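Local coordinates for protein putative TIM-barrel metal-dependent hydrolase (Mycobacterium avium subsp. paratuberculosis S397, PDB 4DZI) that probably acts as a metal-dependent hydrolase of the amidohydrolase superfamily, with a two-metal site occupied here by cadmium, at residues 119-124 with 191-196; 127-132 with 168-173; 152-157 with 161-166. All coordinates share one frame; numbering follows the deposited sequence.

Contact 1: 119-124 with 191-196; sequences FMLPTF and LVLVRP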
loop_
_atom_site.group_PDB
_atom_site.type_symbol
_atom_site.label_atom_id
_atom_site.label_comp_id
_atom_site.label_asym_id
_atom_site.label_seq_id
_atom_site.Cartn_x
_atom_site.Cartn_y
_atom_site.Cartn_z
ATOM N N PHE C 119 27.241 4.975 -9.340
ATOM C CA PHE C 119 26.163 4.624 -10.294
ATOM C C PHE C 119 25.489 5.955 -10.612
ATOM O O PHE C 119 25.084 6.657 -9.703
ATOM C CB PHE C 119 25.144 3.670 -9.672
ATOM C CG PHE C 119 25.678 2.290 -9.354
ATOM C CD1 PHE C 119 27.036 1.984 -9.399
ATOM C CD2 PHE C 119 24.785 1.301 -8.967
ATOM C CE1 PHE C 119 27.475 0.693 -9.086
ATOM C CE2 PHE C 119 25.210 0.024 -8.656
ATOM C CZ PHE C 119 26.561 -0.285 -8.727
ATOM N N MET C 120 25.414 6.319 -11.887
ATOM C CA MET C 120 24.902 7.644 -12.282
ATOM C C MET C 120 23.513 7.446 -12.882
ATOM O O MET C 120 23.347 6.720 -13.880
ATOM C CB MET C 120 25.834 8.327 -13.298
ATOM C CG MET C 120 27.103 8.901 -12.662
ATOM S SD MET C 120 26.822 10.288 -11.515
ATOM C CE MET C 120 26.133 11.462 -12.657
ATOM N N LEU C 121 22.515 8.055 -12.240
ATOM C CA LEU C 121 21.119 7.712 -12.467
ATOM C C LEU C 121 20.369 8.988 -12.838
ATOM O O LEU C 121 20.783 10.069 -12.461
ATOM C CB LEU C 121 20.516 7.106 -11.170
ATOM C CG LEU C 121 21.378 5.987 -10.577
ATOM C CD1 LEU C 121 20.758 5.458 -9.302
ATOM C CD2 LEU C 121 21.512 4.824 -11.551
ATOM N N PRO C 122 19.250 8.858 -13.570
ATOM C CA PRO C 122 18.554 10.015 -14.087
ATOM C C PRO C 122 17.803 10.789 -13.013
ATOM O O PRO C 122 17.536 10.279 -11.907
ATOM C CB PRO C 122 17.514 9.420 -15.074
ATOM C CG PRO C 122 17.831 7.970 -15.196
ATOM C CD PRO C 122 18.528 7.619 -13.888
ATOM N N THR C 123 17.459 12.031 -13.353
ATOM C CA THR C 123 16.594 12.847 -12.517
ATOM C C THR C 123 15.284 13.063 -13.282
ATOM O O THR C 123 14.268 12.415 -12.989
ATOM C CB THR C 123 17.285 14.163 -12.071
ATOM O OG1 THR C 123 18.470 13.813 -11.323
ATOM C CG2 THR C 123 16.335 14.972 -11.168
ATOM N N PHE C 124 15.312 13.930 -14.286
ATOM C CA PHE C 124 14.155 14.078 -15.187
ATOM C C PHE C 124 13.698 12.747 -15.806
ATOM O O PHE C 124 12.509 12.519 -15.962
ATOM C CB PHE C 124 14.523 15.085 -16.291
ATOM C CG PHE C 124 13.441 15.316 -17.317
ATOM C CD1 PHE C 124 12.353 16.134 -17.044
ATOM C CD2 PHE C 124 13.533 14.723 -18.571
ATOM C CE1 PHE C 124 11.361 16.342 -17.993
ATOM C CE2 PHE C 124 12.552 14.950 -19.536
ATOM C CZ PHE C 124 11.461 15.753 -19.245
ATOM N N LEU C 191 24.576 -2.034 -15.654
ATOM C CA LEU C 191 23.354 -1.930 -14.814
ATOM C C LEU C 191 22.300 -1.314 -15.728
ATOM O O LEU C 191 22.627 -0.397 -16.511
ATOM C CB LEU C 191 23.592 -1.010 -13.594
ATOM C CG LEU C 191 22.381 -0.680 -12.696
ATOM C CD1 LEU C 191 21.822 -1.924 -12.002
ATOM C CD2 LEU C 191 22.788 0.351 -11.656
ATOM N N VAL C 192 21.062 -1.827 -15.712
ATOM C CA VAL C 192 20.003 -1.168 -16.476
ATOM C C VAL C 192 18.872 -0.809 -15.506
ATOM O O VAL C 192 18.657 -1.523 -14.517
ATOM C CB VAL C 192 19.438 -2.040 -17.619
ATOM C CG1 VAL C 192 20.566 -2.558 -18.505
ATOM C CG2 VAL C 192 18.629 -3.193 -17.044
ATOM N N LEU C 193 18.143 0.254 -15.800
ATOM C CA LEU C 193 17.013 0.637 -14.942
ATOM C C LEU C 193 15.707 0.237 -15.606
ATOM O O LEU C 193 15.465 0.584 -16.756
ATOM C CB LEU C 193 16.985 2.160 -14.740
ATOM C CG LEU C 193 18.262 2.688 -14.113
ATOM C CD1 LEU C 193 18.090 4.204 -13.947
ATOM C CD2 LEU C 193 18.542 2.029 -12.768
ATOM N N VAL C 194 14.853 -0.485 -14.885
ATOM C CA VAL C 194 13.494 -0.690 -15.341
ATOM C C VAL C 194 12.622 0.016 -14.319
ATOM O O VAL C 194 12.940 0.002 -13.130
ATOM C CB VAL C 194 13.160 -2.202 -15.391
ATOM C CG1 VAL C 194 11.653 -2.440 -15.612
ATOM C CG2 VAL C 194 13.944 -2.884 -16.527
ATOM N N ARG C 195 11.575 0.681 -14.790
ATOM C CA ARG C 195 10.779 1.473 -13.874
ATOM C C ARG C 195 9.992 0.580 -12.888
ATOM O O ARG C 195 9.377 -0.391 -13.299
ATOM C CB ARG C 195 9.832 2.367 -14.653
ATOM C CG ARG C 195 9.086 3.352 -13.745
ATOM C CD ARG C 195 8.310 4.392 -14.554
ATOM N NE ARG C 195 7.359 3.725 -15.446
ATOM C CZ ARG C 195 6.054 3.972 -15.488
ATOM N NH1 ARG C 195 5.489 4.881 -14.684
ATOM N NH2 ARG C 195 5.297 3.315 -16.372
ATOM N N PRO C 196 9.990 0.934 -11.595
ATOM C CA PRO C 196 9.227 0.111 -10.614
ATOM C C PRO C 196 7.742 0.465 -10.697
ATOM O O PRO C 196 7.227 1.219 -9.883
ATOM C CB PRO C 196 9.811 0.523 -9.250
ATOM C CG PRO C 196 10.404 1.897 -9.494
ATOM C CD PRO C 196 10.892 1.888 -10.936
#
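F119 and L191 meet through a methyl group set against an aromatic ring, while CD1 of L193 presses against CD of the P122 ring; both pairs belong to a wholly apolar contact that buries 180 Å². The closest approach is between CD of P122 and CD1 of L193, 3.4 Å, which is shorter than usual carbon-carbon van der Waals contact and marks the tight part. CG of P122 stands a little further from the same L193 CD1, at 4.0 Å. L193 reaches the proline because its CG lies opposite the carbonyl carbon (chi1 -59°) and the chain runs on fully extended to CD1 (chi2 -179°). At the F119 end, CD2 of L191 lies 3.5 Å from CD2 of the ring and 3.9 Å from its CE2, meeting that side of the phenyl obliquely. The two side chains cross at about a right angle. The looser part lies in between. CB of L121 does not point at 191-196, but its CD2 branch leans over to 4.2 Å from L193 CD1. The backbones are well separated, with CA of F119 8.4 Å from CA of L191, which leaves the side chains to make the contact. All five touching residues are buried, so the loose part does not open to solvent. The alternation F119, L121 against L191, L193 is consistent with side chains facing the interior of the TIM barrel. Strand 163-165 lies between the two segments, with I164 touching both F119 and L191; V12 and D13 of strand 9-15 flank F119 and L121, and H230 of strand 227-230, a cadmium ligand, also packs on L121.

Contact 2: 127-132 with 168-173; sequences GVEEAL and IVSLAD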
loop_
_atom_site.group_PDB
_atom_site.type_symbol
_atom_site.label_atom_id
_atom_site.label_comp_id
_atom_site.label_asym_id
_atom_site.label_seq_id
_atom_site.Cartn_x
_atom_site.Cartn_y
_atom_site.Cartn_z
ATOM N N GLY C 127 10.650 10.454 -14.676
ATOM C CA GLY C 127 9.224 10.818 -14.847
ATOM C C GLY C 127 8.662 10.611 -16.243
ATOM O O GLY C 127 7.455 10.782 -16.445
ATOM N N VAL C 128 9.519 10.315 -17.222
ATOM C CA VAL C 128 9.075 10.346 -18.618
ATOM C C VAL C 128 8.153 9.176 -18.962
ATOM O O VAL C 128 7.139 9.351 -19.657
ATOM C CB VAL C 128 10.267 10.459 -19.578
ATOM C CG1 VAL C 128 9.803 10.338 -21.034
ATOM C CG2 VAL C 128 10.975 11.795 -19.360
ATOM N N GLU C 129 8.481 7.981 -18.490
ATOM C CA GLU C 129 7.699 6.817 -18.888
ATOM C C GLU C 129 6.231 6.906 -18.425
ATOM O O GLU C 129 5.337 6.477 -19.170
ATOM C CB GLU C 129 8.319 5.538 -18.386
ATOM C CG GLU C 129 9.658 5.274 -19.035
ATOM C CD GLU C 129 10.417 4.216 -18.268
ATOM O OE1 GLU C 129 11.128 4.528 -17.261
ATOM O OE2 GLU C 129 10.281 3.043 -18.686
ATOM N N GLU C 130 5.966 7.448 -17.239
ATOM C CA GLU C 130 4.550 7.550 -16.832
ATOM C C GLU C 130 3.815 8.470 -17.808
ATOM O O GLU C 130 2.659 8.191 -18.191
ATOM C CB GLU C 130 4.436 8.062 -15.391
ATOM C CG GLU C 130 3.010 8.274 -14.934
ATOM C CD GLU C 130 2.241 7.004 -14.700
ATOM O OE1 GLU C 130 2.799 5.888 -14.831
ATOM O OE2 GLU C 130 1.024 7.144 -14.377
ATOM N N ALA C 131 4.493 9.557 -18.225
ATOM C CA ALA C 131 3.910 10.552 -19.148
ATOM C C ALA C 131 3.635 9.924 -20.524
ATOM O O ALA C 131 2.759 10.393 -21.264
ATOM C CB ALA C 131 4.831 11.754 -19.296
ATOM N N LEU C 132 4.408 8.910 -20.882
ATOM C CA LEU C 132 4.276 8.279 -22.204
ATOM C C LEU C 132 3.593 6.921 -22.156
ATOM O O LEU C 132 3.648 6.159 -23.129
ATOM C CB LEU C 132 5.657 8.172 -22.903
ATOM C CG LEU C 132 6.246 9.520 -23.298
ATOM C CD1 LEU C 132 7.662 9.285 -23.802
ATOM C CD2 LEU C 132 5.368 10.196 -24.355
ATOM N N ILE C 168 17.978 3.251 -19.476
ATOM C CA ILE C 168 16.618 2.787 -19.134
ATOM C C ILE C 168 16.206 1.701 -20.106
ATOM O O ILE C 168 16.463 1.819 -21.308
ATOM C CB ILE C 168 15.608 3.950 -19.183
ATOM C CG1 ILE C 168 15.951 5.001 -18.116
ATOM C CG2 ILE C 168 14.180 3.429 -18.967
ATOM C CD1 ILE C 168 15.151 6.286 -18.246
ATOM N N VAL C 169 15.560 0.648 -19.608
ATOM C CA VAL C 169 14.896 -0.329 -20.490
ATOM C C VAL C 169 13.415 -0.277 -20.167
ATOM O O VAL C 169 13.036 -0.458 -19.000
ATOM C CB VAL C 169 15.420 -1.747 -20.301
ATOM C CG1 VAL C 169 14.595 -2.729 -21.125
ATOM C CG2 VAL C 169 16.887 -1.784 -20.733
ATOM N N SER C 170 12.595 0.049 -21.170
ATOM C CA SER C 170 11.157 -0.101 -21.031
ATOM C C SER C 170 10.750 -1.440 -21.621
ATOM O O SER C 170 11.160 -1.804 -22.735
ATOM C CB SER C 170 10.386 0.996 -21.764
ATOM O OG SER C 170 8.971 0.709 -21.721
ATOM N N LEU C 171 9.903 -2.157 -20.895
ATOM C CA LEU C 171 9.337 -3.399 -21.397
ATOM C C LEU C 171 7.996 -3.175 -22.133
ATOM O O LEU C 171 7.297 -4.166 -22.408
ATOM C CB LEU C 171 9.092 -4.362 -20.236
ATOM C CG LEU C 171 10.377 -4.878 -19.597
ATOM C CD1 LEU C 171 10.129 -5.591 -18.281
ATOM C CD2 LEU C 171 11.066 -5.789 -20.589
ATOM N N ALA C 172 7.644 -1.926 -22.457
ATOM C CA ALA C 172 6.314 -1.619 -23.005
ATOM C C ALA C 172 6.055 -2.380 -24.298
ATOM O O ALA C 172 4.939 -2.811 -24.553
ATOM C CB ALA C 172 6.108 -0.115 -23.192
ATOM N N ASP C 173 7.087 -2.515 -25.123
ATOM C CA ASP C 173 7.014 -3.389 -26.314
ATOM C C ASP C 173 8.119 -4.416 -26.120
ATOM O O ASP C 173 9.312 -4.079 -26.252
ATOM C CB ASP C 173 7.281 -2.539 -27.552
ATOM C CG ASP C 173 7.398 -3.366 -28.848
ATOM O OD1 ASP C 173 7.798 -4.542 -28.814
ATOM O OD2 ASP C 173 7.111 -2.794 -29.912
HETATM O O HOH W 1 11.120 0.725 -17.589
HETATM O O HOH W 2 7.961 2.271 -19.854
#
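E129 faces I168 and S170 with its carboxylate, and van der Waals contact is the first kind of interaction. OE1 of E129 lies 3.7 Å from CG2 of I168, and OE2 of E129 is equally far, 3.7 Å, from CB of S170. The E129 and I168 side chains run antiparallel alongside one another. Beyond CG the glutamate chain is extended (chi2 165°), which carries its carboxylate from the helix to the facing loop.

Polar contact across the gap is water-mediated. Two waters donate to E129 OE2, each 2.7 Å from it: water 1 also donates to V169 O, at 2.7 Å, and water 2 pairs with S170 OG, at 2.6 Å. A buried carboxylate oxygen is thereby gripped twice, and the waters tie it to a backbone carbonyl and a hydroxyl.

Within 168-173, S170 OG also accepts from A172 N at 3.0 Å, with an N-H...O angle of 157°. This is an ST turn, and it fixes the hydroxyl that water 2 meets. D173 then N-caps helix 174-186. The arrangement joins two beta-alpha loops of a TIM barrel, those following strands 115-121 and 163-165.

Contact 3: 152-157 with 161-166; sequences EDWGFD and HRIIAA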
loop_
_atom_site.group_PDB
_atom_site.type_symbol
_atom_site.label_atom_id
_atom_site.label_comp_id
_atom_site.label_asym_id
_atom_site.label_seq_id
_atom_site.Cartn_x
_atom_site.Cartn_y
_atom_site.Cartn_z
ATOM N N GLU C 152 26.520 9.169 -24.692
ATOM C CA GLU C 152 27.318 10.313 -25.170
ATOM C C GLU C 152 27.881 11.226 -24.077
ATOM O O GLU C 152 29.105 11.499 -24.050
ATOM C CB GLU C 152 26.491 11.105 -26.173
ATOM C CG GLU C 152 27.131 12.393 -26.678
ATOM C CD GLU C 152 26.361 12.931 -27.868
ATOM O OE1 GLU C 152 25.142 13.106 -27.737
ATOM O OE2 GLU C 152 26.946 13.149 -28.945
ATOM N N ASP C 153 27.029 11.705 -23.157
ATOM C CA ASP C 153 27.502 12.649 -22.137
ATOM C C ASP C 153 28.207 11.985 -20.936
ATOM O O ASP C 153 29.132 12.583 -20.336
ATOM C CB ASP C 153 26.377 13.566 -21.617
ATOM C CG ASP C 153 26.044 14.711 -22.568
ATOM O OD1 ASP C 153 26.454 14.674 -23.755
ATOM O OD2 ASP C 153 25.345 15.632 -22.143
ATOM N N TRP C 154 27.761 10.775 -20.573
ATOM C CA TRP C 154 28.224 10.078 -19.363
ATOM C C TRP C 154 28.956 8.787 -19.668
ATOM O O TRP C 154 30.011 8.542 -19.062
ATOM C CB TRP C 154 27.056 9.855 -18.367
ATOM C CG TRP C 154 26.647 11.178 -17.760
ATOM C CD1 TRP C 154 25.571 11.989 -18.131
ATOM C CD2 TRP C 154 27.337 11.915 -16.704
ATOM N NE1 TRP C 154 25.569 13.147 -17.394
ATOM C CE2 TRP C 154 26.595 13.157 -16.515
ATOM C CE3 TRP C 154 28.488 11.681 -15.914
ATOM C CZ2 TRP C 154 26.986 14.101 -15.588
ATOM C CZ3 TRP C 154 28.857 12.628 -14.979
ATOM C CH2 TRP C 154 28.140 13.824 -14.821
ATOM N N GLY C 155 28.448 8.003 -20.609
ATOM C CA GLY C 155 29.026 6.716 -20.968
ATOM C C GLY C 155 28.525 5.627 -20.025
ATOM O O GLY C 155 28.649 5.766 -18.804
ATOM N N PHE C 156 27.952 4.581 -20.598
ATOM C CA PHE C 156 27.470 3.486 -19.772
ATOM C C PHE C 156 28.578 2.941 -18.856
ATOM O O PHE C 156 28.346 2.670 -17.656
ATOM C CB PHE C 156 26.860 2.364 -20.606
ATOM C CG PHE C 156 25.748 2.793 -21.522
ATOM C CD1 PHE C 156 24.930 3.870 -21.212
ATOM C CD2 PHE C 156 25.491 2.068 -22.683
ATOM C CE1 PHE C 156 23.886 4.230 -22.064
ATOM C CE2 PHE C 156 24.440 2.422 -23.536
ATOM C CZ PHE C 156 23.643 3.510 -23.230
ATOM N N ASP C 157 29.802 2.781 -19.400
ATOM C CA ASP C 157 30.926 2.406 -18.548
ATOM C C ASP C 157 32.261 2.594 -19.280
ATOM O O ASP C 157 32.808 1.656 -19.882
ATOM C CB ASP C 157 30.770 0.969 -18.022
ATOM C CG ASP C 157 31.973 0.511 -17.192
ATOM O OD1 ASP C 157 32.659 1.353 -16.542
ATOM O OD2 ASP C 157 32.229 -0.714 -17.204
ATOM N N HIS C 161 36.410 3.186 -15.637
ATOM C CA HIS C 161 35.517 2.507 -14.671
ATOM C C HIS C 161 35.193 3.331 -13.440
ATOM O O HIS C 161 35.070 2.783 -12.325
ATOM C CB HIS C 161 36.056 1.109 -14.308
ATOM C CG HIS C 161 36.188 0.179 -15.502
ATOM N ND1 HIS C 161 35.197 0.004 -16.407
ATOM C CD2 HIS C 161 37.253 -0.631 -15.925
ATOM C CE1 HIS C 161 35.610 -0.858 -17.364
ATOM N NE2 HIS C 161 36.867 -1.241 -17.065
ATOM N N ARG C 162 35.018 4.641 -13.618
ATOM C CA ARG C 162 34.646 5.523 -12.515
ATOM C C ARG C 162 33.118 5.683 -12.469
ATOM O O ARG C 162 32.558 5.949 -11.409
ATOM C CB ARG C 162 35.232 6.919 -12.728
ATOM C CG ARG C 162 36.765 7.026 -12.728
ATOM C CD ARG C 162 37.391 6.445 -11.455
ATOM N NE ARG C 162 37.004 7.124 -10.210
ATOM C CZ ARG C 162 37.491 8.288 -9.788
ATOM N NH1 ARG C 162 38.385 8.950 -10.526
ATOM N NH2 ARG C 162 37.080 8.827 -8.648
ATOM N N ILE C 163 32.460 5.523 -13.613
ATOM C CA ILE C 163 31.017 5.822 -13.658
ATOM C C ILE C 163 30.246 4.715 -14.332
ATOM O O ILE C 163 30.551 4.309 -15.451
ATOM C CB ILE C 163 30.773 7.185 -14.335
ATOM C CG1 ILE C 163 31.213 8.294 -13.376
ATOM C CG2 ILE C 163 29.327 7.306 -14.816
ATOM C CD1 ILE C 163 31.110 9.698 -13.927
ATOM N N ILE C 164 29.256 4.175 -13.620
ATOM C CA ILE C 164 28.345 3.223 -14.244
ATOM C C ILE C 164 27.064 3.996 -14.533
ATOM O O ILE C 164 26.301 4.253 -13.604
ATOM C CB ILE C 164 28.046 2.057 -13.269
ATOM C CG1 ILE C 164 29.334 1.291 -12.946
ATOM C CG2 ILE C 164 26.971 1.139 -13.841
ATOM C CD1 ILE C 164 30.021 0.784 -14.183
ATOM N N ALA C 165 26.864 4.442 -15.775
ATOM C CA ALA C 165 25.639 5.188 -16.099
ATOM C C ALA C 165 24.617 4.204 -16.600
ATOM O O ALA C 165 24.806 3.590 -17.633
ATOM C CB ALA C 165 25.923 6.281 -17.148
ATOM N N ALA C 166 23.511 4.074 -15.870
ATOM C CA ALA C 166 22.532 3.058 -16.166
ATOM C C ALA C 166 21.485 3.532 -17.172
ATOM O O ALA C 166 20.715 4.465 -16.895
ATOM C CB ALA C 166 21.852 2.647 -14.851
HETATM O O HOH W 3 31.160 5.853 -17.699
HETATM O O HOH W 4 26.168 0.937 -17.306
#
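F156 O is gripped by several groups of the facing strand and its solvent. A165 N donates to it at 3.0 Å, from above the carbonyl plane, and water 4 donates at 2.8 Å while also bonding to A165 O. The CA-H of I164 makes a further, weaker contact with F156 O, and F156 CA points back at A165 O. Water 3 lies 2.7 Å from G155 O and also reaches I163 O, but has more acceptors nearby than protons, so these bonds are probably shared.

The shortest direct side-chain bond is H161 ND1 to D157 OD1, 2.9 Å and nearly straight at 172°. The oxygen lies in the imidazole plane but is met on its syn side somewhat out of the carboxylate plane, the two planes being turned 42° apart. With CG anti to the backbone N (chi1 177°), D157 lies alongside I164, whose CD1 is 3.6 Å from OD1. CD1 of I163 meets CE3 of W154 at the indole edge, 3.8 Å away.

The loop from helix 136-153 to strand 163-165 thus folds back on the strand through backbone and water bonds. H161 must carry a proton on ND1; the carboxylate, shared with K190, may stabilise positive charge on the ring only modestly.

Overall arrangement
Contact 1 lies nearest the metals, with the L121 side chain about 5 Å from a cadmium ion; I168 of contact 2 and A165 of contact 3 each lie about 13 Å away. Contacts 2 and 3 are both nested in the chain loop closed by contact 1, their centres about 11 and 12 Å from its centre and about 21 Å from each other. Segments 161-166 and 168-173, nearly continuous in the chain, bridge the set through two probable hydrogen bonds: M120 N to I164 O, 2.8 Å, between neighbouring strands 115-121 and 163-165, and V169 N to L193 O, 2.9 Å, from the loop after 163-165 to strand 192-193. R195 NH1 and E130 OE1, 2.9 Å apart, add a salt bridge between contacts 1 and 2.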